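Local coordinates for protein fiber (PDB 4UE0) that forms the head domain of the trimeric bovine adenovirus 4 fibre, a capsid protein for attachment to host cells, and probably takes part in receptor binding, at residues Q26-P29 / Y34-I37; C74-P79 / S103-N108; V88-K93 / S112-S117. All coordinates share one frame; numbering follows the deposited sequence. Where two conformers were deposited one is given.

Interaction 1 (Q26-P29 / Y34-I37); sequences QIIP and YIYI
Ile27 and Tyr36 face each other across an antiparallel beta hairpin, strand 19-29 turning back through a four-residue connection into strand 34-40 in the middle of one sheet of the fibre head. The segments run at 169° to each other, 4.6 Å apart at the closest point of their axes. Gln26 with Ile37 and Ile28 with Ile35 are hydrogen-bonded pairs, each joined in both directions: Ile37 N gives to Gln26 O at 2.9 Å and Ile28 N to Ile35 O at 2.8 Å, both nearly straight. Between them Ile27 and Tyr36 form a non-hydrogen-bonded pair, where Ile27 CA makes a CA-H...O contact with Ile35 O. Side chains alternate between the two faces. On one, the CB atoms of Ile28 and Ile35 lie 4.1 Å apart, while Ile37 reaches along the same row towards Gln26 and Ile28; Gln26 and Ile37 each have a second conformer, so the closest approaches there are doubtful. On the other face, Ile27 CG1 comes to 3.8 Å from Tyr36 CD1, and Ile27 CG2, anti to the backbone N, touches both Tyr36 CE1 and Tyr34 CD2. Tyr34 also makes a cation-pi contact with Arg120 of strand 114-120, the next strand of the sheet. Towards the turn, the Tyr34 ring, with CG beside the backbone N (chi1 -80°), swings across to Pro29, whose CB sits over one ring face in a CH-pi contact, 3.5 Å from the centroid and 19° off the normal.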
loop_
_atom_site.group_PDB
_atom_site.type_symbol
_atom_site.label_atom_id
_atom_site.label_comp_id
_atom_site.label_asym_id
_atom_site.label_seq_id
_atom_site.Cartn_x
_atom_site.Cartn_y
_atom_site.Cartn_z
ATOM N N GLN A 26 6.481 -13.180 -0.242
ATOM C CA GLN A 26 7.209 -13.462 1.005
ATOM C C GLN A 26 6.326 -14.284 1.932
ATOM O O GLN A 26 5.093 -14.130 1.963
ATOM C CB GLN A 26 7.656 -12.189 1.766
ATOM C CG GLN A 26 8.105 -10.991 0.944
ATOM C CD GLN A 26 7.955 -9.677 1.710
ATOM O OE1 GLN A 26 7.573 -8.641 1.146
ATOM N NE2 GLN A 26 8.236 -9.720 3.011
ATOM N N ILE A 27 6.969 -15.170 2.682
ATOM C CA ILE A 27 6.341 -15.883 3.790
ATOM C C ILE A 27 7.139 -15.481 5.030
ATOM O O ILE A 27 8.349 -15.689 5.091
ATOM C CB ILE A 27 6.344 -17.406 3.612
ATOM C CG1 ILE A 27 5.636 -17.758 2.316
ATOM C CG2 ILE A 27 5.678 -18.074 4.820
ATOM C CD1 ILE A 27 5.659 -19.241 1.982
ATOM N N ILE A 28 6.441 -14.907 5.995
ATOM C CA ILE A 28 7.052 -14.496 7.236
ATOM C C ILE A 28 6.475 -15.360 8.358
ATOM O O ILE A 28 5.367 -15.138 8.786
ATOM C CB ILE A 28 6.820 -12.997 7.491
ATOM C CG1 ILE A 28 7.352 -12.164 6.314
ATOM C CG2 ILE A 28 7.486 -12.584 8.793
ATOM C CD1 ILE A 28 6.847 -10.746 6.284
ATOM N N PRO A 29 7.222 -16.391 8.786
ATOM C CA PRO A 29 6.731 -17.275 9.832
ATOM C C PRO A 29 7.029 -16.721 11.214
ATOM O O PRO A 29 8.048 -16.039 11.406
ATOM C CB PRO A 29 7.496 -18.577 9.578
ATOM C CG PRO A 29 8.752 -18.161 8.890
ATOM C CD PRO A 29 8.557 -16.788 8.304
ATOM N N TYR A 34 1.660 -16.961 10.508
ATOM C CA TYR A 34 2.421 -16.832 9.252
ATOM C C TYR A 34 1.770 -15.727 8.460
ATOM O O TYR A 34 0.552 -15.655 8.392
ATOM C CB TYR A 34 2.439 -18.121 8.423
ATOM C CG TYR A 34 3.436 -19.132 8.890
ATOM C CD1 TYR A 34 3.617 -19.388 10.246
ATOM C CD2 TYR A 34 4.196 -19.842 7.979
ATOM C CE1 TYR A 34 4.525 -20.329 10.681
ATOM C CE2 TYR A 34 5.117 -20.787 8.396
ATOM C CZ TYR A 34 5.281 -21.024 9.749
ATOM O OH TYR A 34 6.195 -21.963 10.199
ATOM N N ILE A 35 2.599 -14.874 7.878
ATOM C CA ILE A 35 2.135 -13.834 6.963
ATOM C C ILE A 35 2.571 -14.210 5.539
ATOM O O ILE A 35 3.729 -14.578 5.304
ATOM C CB ILE A 35 2.713 -12.460 7.299
ATOM C CG1 ILE A 35 2.603 -12.180 8.784
ATOM C CG2 ILE A 35 1.985 -11.401 6.506
ATOM C CD1 ILE A 35 3.408 -10.967 9.218
ATOM N N TYR A 36 1.608 -14.129 4.624
ATOM C CA TYR A 36 1.802 -14.419 3.204
ATOM C C TYR A 36 1.609 -13.107 2.471
ATOM O O TYR A 36 0.532 -12.517 2.529
ATOM C CB TYR A 36 0.795 -15.457 2.721
ATOM C CG TYR A 36 0.945 -16.754 3.459
ATOM C CD1 TYR A 36 1.881 -17.674 3.054
ATOM C CD2 TYR A 36 0.193 -17.028 4.592
ATOM C CE1 TYR A 36 2.082 -18.857 3.745
ATOM C CE2 TYR A 36 0.371 -18.218 5.292
ATOM C CZ TYR A 36 1.317 -19.129 4.855
ATOM O OH TYR A 36 1.504 -20.304 5.525
ATOM N N ILE A 37 2.664 -12.641 1.803
ATOM C CA ILE A 37 2.679 -11.340 1.128
ATOM C C ILE A 37 2.842 -11.572 -0.371
ATOM O O ILE A 37 3.722 -12.331 -0.799
ATOM C CB ILE A 37 3.812 -10.445 1.676
ATOM C CG1 ILE A 37 3.516 -10.051 3.127
ATOM C CG2 ILE A 37 3.986 -9.194 0.832
ATOM C CD1 ILE A 37 4.730 -9.645 3.923
#

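Interaction 2 (C74-P79 / S103-N108); sequences CTQQLP and SSLEPN
The flat amide of Gln76 reaches across to Glu106 and takes both polar atoms of its backbone. The side chain leaves strand 70-77 towards the loop, with CG beside its own backbone N and the chain extended beyond it; a chi3 of -58° then turns the amide so that OE1 and NE2 both face the Glu106 backbone. Glu106 N donates to Gln76 OE1 at 2.8 Å, lying in the carbonyl plane on a lone pair. Gln76 NE2 in turn donates to Glu106 O at 2.9 Å; this bond also uses a lone pair, and the acceptor lies only 13° out of the amide plane. With one bond at each end, the amide's rotation is fixed and its O and N are told apart. Both atoms have further partners: NE2 also bonds the carbonyl of Ile109, farther along the same loop, and OE1 receives a weak hydrogen bond from Tyr86 OH on strand 83-93. The Gln76 and Glu106 side chains pass at a slant. In the modelled conformer of Glu106, one of two and so uncertain in detail, the bent side chain carries CG to 3.7 Å from Leu78 CD1, the two side chains crossing at about a right angle. Leu105 brings its CB to 4.1 Å from Gln76 OE1, placing hydrocarbon beside the amide oxygen. Thr75 points away from the loop, and Thr75 OG1 hydrogen-bonds Tyr71 OH of the second subunit. The pairing is a bidentate side-chain amide to main-chain bridge, which ties the long irregular loop between strands 96-101 and 114-120 of the beta-sandwich head to strand 70-77, outermost in its sheet within this chain.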
loop_
_atom_site.group_PDB
_atom_site.type_symbol
_atom_site.label_atom_id
_atom_site.label_comp_id
_atom_site.label_asym_id
_atom_site.label_seq_id
_atom_site.Cartn_x
_atom_site.Cartn_y
_atom_site.Cartn_z
ATOM N N CYS A 74 -5.659 -1.280 -6.753
ATOM C CA CYS A 74 -4.737 -0.459 -7.503
ATOM C C CYS A 74 -5.506 0.611 -8.219
ATOM O O CYS A 74 -6.743 0.621 -8.194
ATOM C CB CYS A 74 -3.910 -1.327 -8.464
ATOM S SG CYS A 74 -4.862 -2.095 -9.765
ATOM N N THR A 75 -4.790 1.533 -8.877
ATOM C CA THR A 75 -5.432 2.634 -9.577
ATOM C C THR A 75 -4.786 2.878 -10.931
ATOM O O THR A 75 -3.659 2.489 -11.197
ATOM C CB THR A 75 -5.381 3.951 -8.773
ATOM O OG1 THR A 75 -4.036 4.447 -8.714
ATOM C CG2 THR A 75 -5.973 3.794 -7.365
ATOM N N GLN A 76 -5.558 3.581 -11.754
ATOM C CA GLN A 76 -5.028 4.270 -12.936
ATOM C C GLN A 76 -5.533 5.715 -12.935
ATOM O O GLN A 76 -6.640 6.000 -12.486
ATOM C CB GLN A 76 -5.494 3.628 -14.244
ATOM C CG GLN A 76 -4.912 2.254 -14.491
ATOM C CD GLN A 76 -5.428 1.684 -15.783
ATOM O OE1 GLN A 76 -6.640 1.537 -15.978
ATOM N NE2 GLN A 76 -4.529 1.385 -16.712
ATOM N N GLN A 77 -4.689 6.605 -13.423
ATOM C CA GLN A 77 -5.026 8.015 -13.595
ATOM C C GLN A 77 -5.372 8.240 -15.045
ATOM O O GLN A 77 -4.537 8.043 -15.930
ATOM C CB GLN A 77 -3.853 8.872 -13.177
ATOM C CG GLN A 77 -4.089 10.356 -13.355
ATOM C CD GLN A 77 -2.998 11.199 -12.781
ATOM O OE1 GLN A 77 -2.553 10.967 -11.681
ATOM N NE2 GLN A 77 -2.592 12.215 -13.515
ATOM N N LEU A 78 -6.631 8.609 -15.267
ATOM C CA LEU A 78 -7.161 8.758 -16.617
ATOM C C LEU A 78 -6.697 10.071 -17.219
ATOM O O LEU A 78 -6.219 10.954 -16.518
ATOM C CB LEU A 78 -8.674 8.658 -16.589
ATOM C CG LEU A 78 -9.265 7.255 -16.543
ATOM C CD1 LEU A 78 -8.328 6.131 -16.140
ATOM C CD2 LEU A 78 -10.479 7.264 -15.634
ATOM N N PRO A 79 -6.813 10.202 -18.542
ATOM C CA PRO A 79 -6.308 11.421 -19.169
ATOM C C PRO A 79 -6.891 12.738 -18.616
ATOM O O PRO A 79 -6.190 13.753 -18.612
ATOM C CB PRO A 79 -6.694 11.236 -20.630
ATOM C CG PRO A 79 -6.716 9.755 -20.818
ATOM C CD PRO A 79 -7.278 9.221 -19.539
ATOM N N SER A 103 -12.751 -4.409 -12.999
ATOM C CA SER A 103 -13.235 -3.960 -14.279
ATOM C C SER A 103 -12.036 -3.911 -15.218
ATOM O O SER A 103 -10.878 -4.035 -14.787
ATOM C CB SER A 103 -14.024 -2.656 -14.131
ATOM O OG SER A 103 -13.256 -1.604 -13.734
ATOM N N SER A 104 -12.316 -3.730 -16.499
ATOM C CA SER A 104 -11.244 -3.722 -17.478
ATOM C C SER A 104 -10.314 -2.530 -17.278
ATOM O O SER A 104 -10.739 -1.412 -17.058
ATOM C CB SER A 104 -11.817 -3.748 -18.899
ATOM O OG SER A 104 -12.574 -2.585 -19.181
ATOM N N LEU A 105 -9.026 -2.800 -17.396
ATOM C CA LEU A 105 -8.031 -1.751 -17.285
ATOM C C LEU A 105 -8.039 -0.861 -18.544
ATOM O O LEU A 105 -8.425 -1.281 -19.632
ATOM C CB LEU A 105 -6.645 -2.368 -17.081
ATOM C CG LEU A 105 -6.484 -3.230 -15.839
ATOM C CD1 LEU A 105 -5.109 -3.878 -15.839
ATOM C CD2 LEU A 105 -6.645 -2.415 -14.590
ATOM N N GLU A 106 -7.641 0.397 -18.377
ATOM C CA GLU A 106 -7.450 1.287 -19.514
ATOM C C GLU A 106 -6.130 0.957 -20.196
ATOM O O GLU A 106 -5.083 0.926 -19.543
ATOM C CB GLU A 106 -7.386 2.746 -19.079
ATOM C CG GLU A 106 -8.613 3.223 -18.342
ATOM C CD GLU A 106 -9.824 3.286 -19.229
ATOM O OE1 GLU A 106 -9.693 3.670 -20.410
ATOM O OE2 GLU A 106 -10.920 2.959 -18.742
ATOM N N PRO A 107 -6.135 0.762 -21.519
ATOM C CA PRO A 107 -4.867 0.530 -22.188
ATOM C C PRO A 107 -3.896 1.707 -22.086
ATOM O O PRO A 107 -4.307 2.854 -22.163
ATOM C CB PRO A 107 -5.283 0.342 -23.661
ATOM C CG PRO A 107 -6.735 -0.029 -23.634
ATOM C CD PRO A 107 -7.272 0.714 -22.454
ATOM N N ASN A 108 -2.614 1.394 -21.983
ATOM C CA ASN A 108 -1.536 2.380 -22.139
ATOM C C ASN A 108 -1.502 3.463 -21.057
ATOM O O ASN A 108 -0.999 4.553 -21.277
ATOM C CB ASN A 108 -1.549 2.983 -23.553
ATOM C CG ASN A 108 -1.586 1.904 -24.616
ATOM O OD1 ASN A 108 -2.451 1.901 -25.516
ATOM N ND2 ASN A 108 -0.697 0.951 -24.480
#

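Interaction 3 (V88-K93 / S112-S117); sequences VTISKK and SAWTAS
Ile90 and Val88 press their side chains onto the six-membered ring of Trp114. Ile90, extending from strand 83-93 of the other sheet towards the oncoming indole, meets the ring obliquely, with CD1 3.6 Å from Trp114 CH2 and 3.7 Å from Trp114 CZ3. Val88 lies over one face: its CG1 is 3.9 Å from Trp114 CZ2 and makes a CH-pi contact 25° off the ring normal, offset toward the rim. The indole gets there because CG stands between the backbone N and the carbonyl carbon (chi1 54°), while Val88 turns CG1 anti to its N. No hydrogen bond crosses; the contact is wholly apolar and buried. In the next shell, Ile97 and Ile99 of the neighbouring strand 96-101 pack on Ile90, and Phe101 joins Ile99 on Val88. From strand 34-40, the neighbour of strand 114-120 in its sheet, Leu38 crosses to Ile90 and Cys40 packs on Trp114. Farther along strand 114-120, Ser117 hydrogen-bonds Ser41 of the third subunit. With CA atoms of Val88 and Trp114 8.8 Å apart, this is face-to-face packing of two sheets, the core of a beta-sandwich.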
loop_
_atom_site.group_PDB
_atom_site.type_symbol
_atom_site.label_atom_id
_atom_site.label_comp_id
_atom_site.label_asym_id
_atom_site.label_seq_id
_atom_site.Cartn_x
_atom_site.Cartn_y
_atom_site.Cartn_z
ATOM N N VAL A 88 -8.323 -6.121 -6.981
ATOM C CA VAL A 88 -7.417 -7.125 -7.530
ATOM C C VAL A 88 -7.559 -8.392 -6.687
ATOM O O VAL A 88 -7.318 -8.365 -5.496
ATOM C CB VAL A 88 -5.955 -6.657 -7.482
ATOM C CG1 VAL A 88 -5.101 -7.656 -8.250
ATOM C CG2 VAL A 88 -5.786 -5.254 -8.041
ATOM N N THR A 89 -8.058 -9.446 -7.313
ATOM C CA THR A 89 -8.265 -10.727 -6.621
ATOM C C THR A 89 -7.326 -11.743 -7.240
ATOM O O THR A 89 -7.384 -11.959 -8.456
ATOM C CB THR A 89 -9.736 -11.169 -6.760
ATOM O OG1 THR A 89 -10.597 -10.156 -6.189
ATOM C CG2 THR A 89 -9.963 -12.484 -6.021
ATOM N N ILE A 90 -6.474 -12.341 -6.425
ATOM C CA ILE A 90 -5.460 -13.259 -6.911
ATOM C C ILE A 90 -5.691 -14.629 -6.301
ATOM O O ILE A 90 -5.709 -14.803 -5.097
ATOM C CB ILE A 90 -4.037 -12.802 -6.595
ATOM C CG1 ILE A 90 -3.818 -11.322 -6.925
ATOM C CG2 ILE A 90 -3.068 -13.685 -7.374
ATOM C CD1 ILE A 90 -4.045 -10.341 -5.777
ATOM N N SER A 91 -5.953 -15.576 -7.191
ATOM C CA SER A 91 -6.372 -16.936 -6.842
ATOM C C SER A 91 -5.513 -17.967 -7.604
ATOM O O SER A 91 -4.842 -17.611 -8.571
ATOM C CB SER A 91 -7.862 -17.111 -7.189
ATOM O OG SER A 91 -8.145 -16.869 -8.551
ATOM N N LYS A 92 -5.543 -19.209 -7.128
ATOM C CA LYS A 92 -4.834 -20.295 -7.771
ATOM C C LYS A 92 -5.789 -21.470 -7.966
ATOM O O LYS A 92 -6.574 -21.815 -7.070
ATOM C CB LYS A 92 -3.646 -20.713 -6.919
ATOM C CG LYS A 92 -2.789 -21.783 -7.551
ATOM C CD LYS A 92 -1.481 -21.981 -6.810
ATOM C CE LYS A 92 -1.639 -22.919 -5.638
ATOM N NZ LYS A 92 -1.888 -24.320 -6.085
ATOM N N LYS A 93 -5.726 -22.075 -9.148
ATOM C CA LYS A 93 -6.352 -23.365 -9.417
ATOM C C LYS A 93 -5.277 -24.215 -10.087
ATOM O O LYS A 93 -4.763 -23.849 -11.139
ATOM C CB LYS A 93 -7.599 -23.229 -10.287
ATOM C CG LYS A 93 -8.258 -24.584 -10.505
ATOM C CD LYS A 93 -9.511 -24.561 -11.368
ATOM C CE LYS A 93 -10.130 -25.965 -11.433
ATOM N NZ LYS A 93 -11.123 -26.210 -12.528
ATOM N N SER A 112 -0.888 1.446 -10.687
ATOM C CA SER A 112 -0.040 1.535 -9.502
ATOM C C SER A 112 0.336 0.157 -8.935
ATOM O O SER A 112 -0.396 -0.811 -9.069
ATOM C CB SER A 112 -0.731 2.353 -8.425
ATOM O OG SER A 112 -2.010 1.840 -8.106
ATOM N N ALA A 113 1.513 0.099 -8.292
ATOM C CA ALA A 113 1.938 -1.062 -7.564
ATOM C C ALA A 113 0.953 -1.364 -6.430
ATOM O O ALA A 113 0.332 -0.480 -5.849
ATOM C CB ALA A 113 3.308 -0.812 -6.983
ATOM N N TRP A 114 0.862 -2.637 -6.084
ATOM C CA TRP A 114 -0.033 -3.071 -5.011
ATOM C C TRP A 114 0.608 -4.159 -4.213
ATOM O O TRP A 114 1.515 -4.855 -4.651
ATOM C CB TRP A 114 -1.401 -3.522 -5.565
ATOM C CG TRP A 114 -1.353 -4.567 -6.643
ATOM C CD1 TRP A 114 -1.435 -4.350 -7.978
ATOM C CD2 TRP A 114 -1.273 -5.995 -6.479
ATOM N NE1 TRP A 114 -1.424 -5.531 -8.652
ATOM C CE2 TRP A 114 -1.296 -6.556 -7.754
ATOM C CE3 TRP A 114 -1.158 -6.846 -5.371
ATOM C CZ2 TRP A 114 -1.178 -7.930 -7.962
ATOM C CZ3 TRP A 114 -1.009 -8.195 -5.583
ATOM C CH2 TRP A 114 -1.028 -8.722 -6.871
ATOM N N THR A 115 0.070 -4.327 -3.010
ATOM C CA THR A 115 0.487 -5.376 -2.124
ATOM C C THR A 115 -0.718 -5.983 -1.418
ATOM O O THR A 115 -1.576 -5.250 -0.959
ATOM C CB THR A 115 1.430 -4.877 -0.982
ATOM O OG1 THR A 115 2.632 -4.328 -1.527
ATOM C CG2 THR A 115 1.788 -6.033 -0.022
ATOM N N ALA A 116 -0.716 -7.297 -1.296
ATOM C CA ALA A 116 -1.731 -8.045 -0.565
ATOM C C ALA A 116 -1.073 -8.801 0.567
ATOM O O ALA A 116 0.085 -9.230 0.458
ATOM C CB ALA A 116 -2.445 -9.039 -1.476
ATOM N N SER A 117 -1.797 -9.021 1.664
ATOM C CA SER A 117 -1.260 -9.740 2.816
ATOM C C SER A 117 -2.363 -10.574 3.451
ATOM O O SER A 117 -3.442 -10.040 3.746
ATOM C CB SER A 117 -0.778 -8.724 3.906
ATOM O OG SER A 117 -0.422 -9.389 5.114
#

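In the fold
The three contacts map a two-sheet head domain in which the centres of interactions 1 and 2 lie about 30 Å apart, on opposite sides of the chain's centre. Interaction 3, near that centre, touches both, its centre about 14 Å from that of interaction 1 and about 16 Å from that of interaction 2. Strands 34-40 and 114-120 are neighbours in one sheet, where Ile35 CG2 meets Ser117 OG; strands 70-77 and 83-93 are neighbours in the other. Ser112 OG probably bonds Thr75 N. Interaction 1 closes first along the chain; the segments of interactions 2 and 3 alternate. Interaction 3 joins the sheets, interaction 2 fastens the loop leading to strand 114-120, and both touch the second subunit.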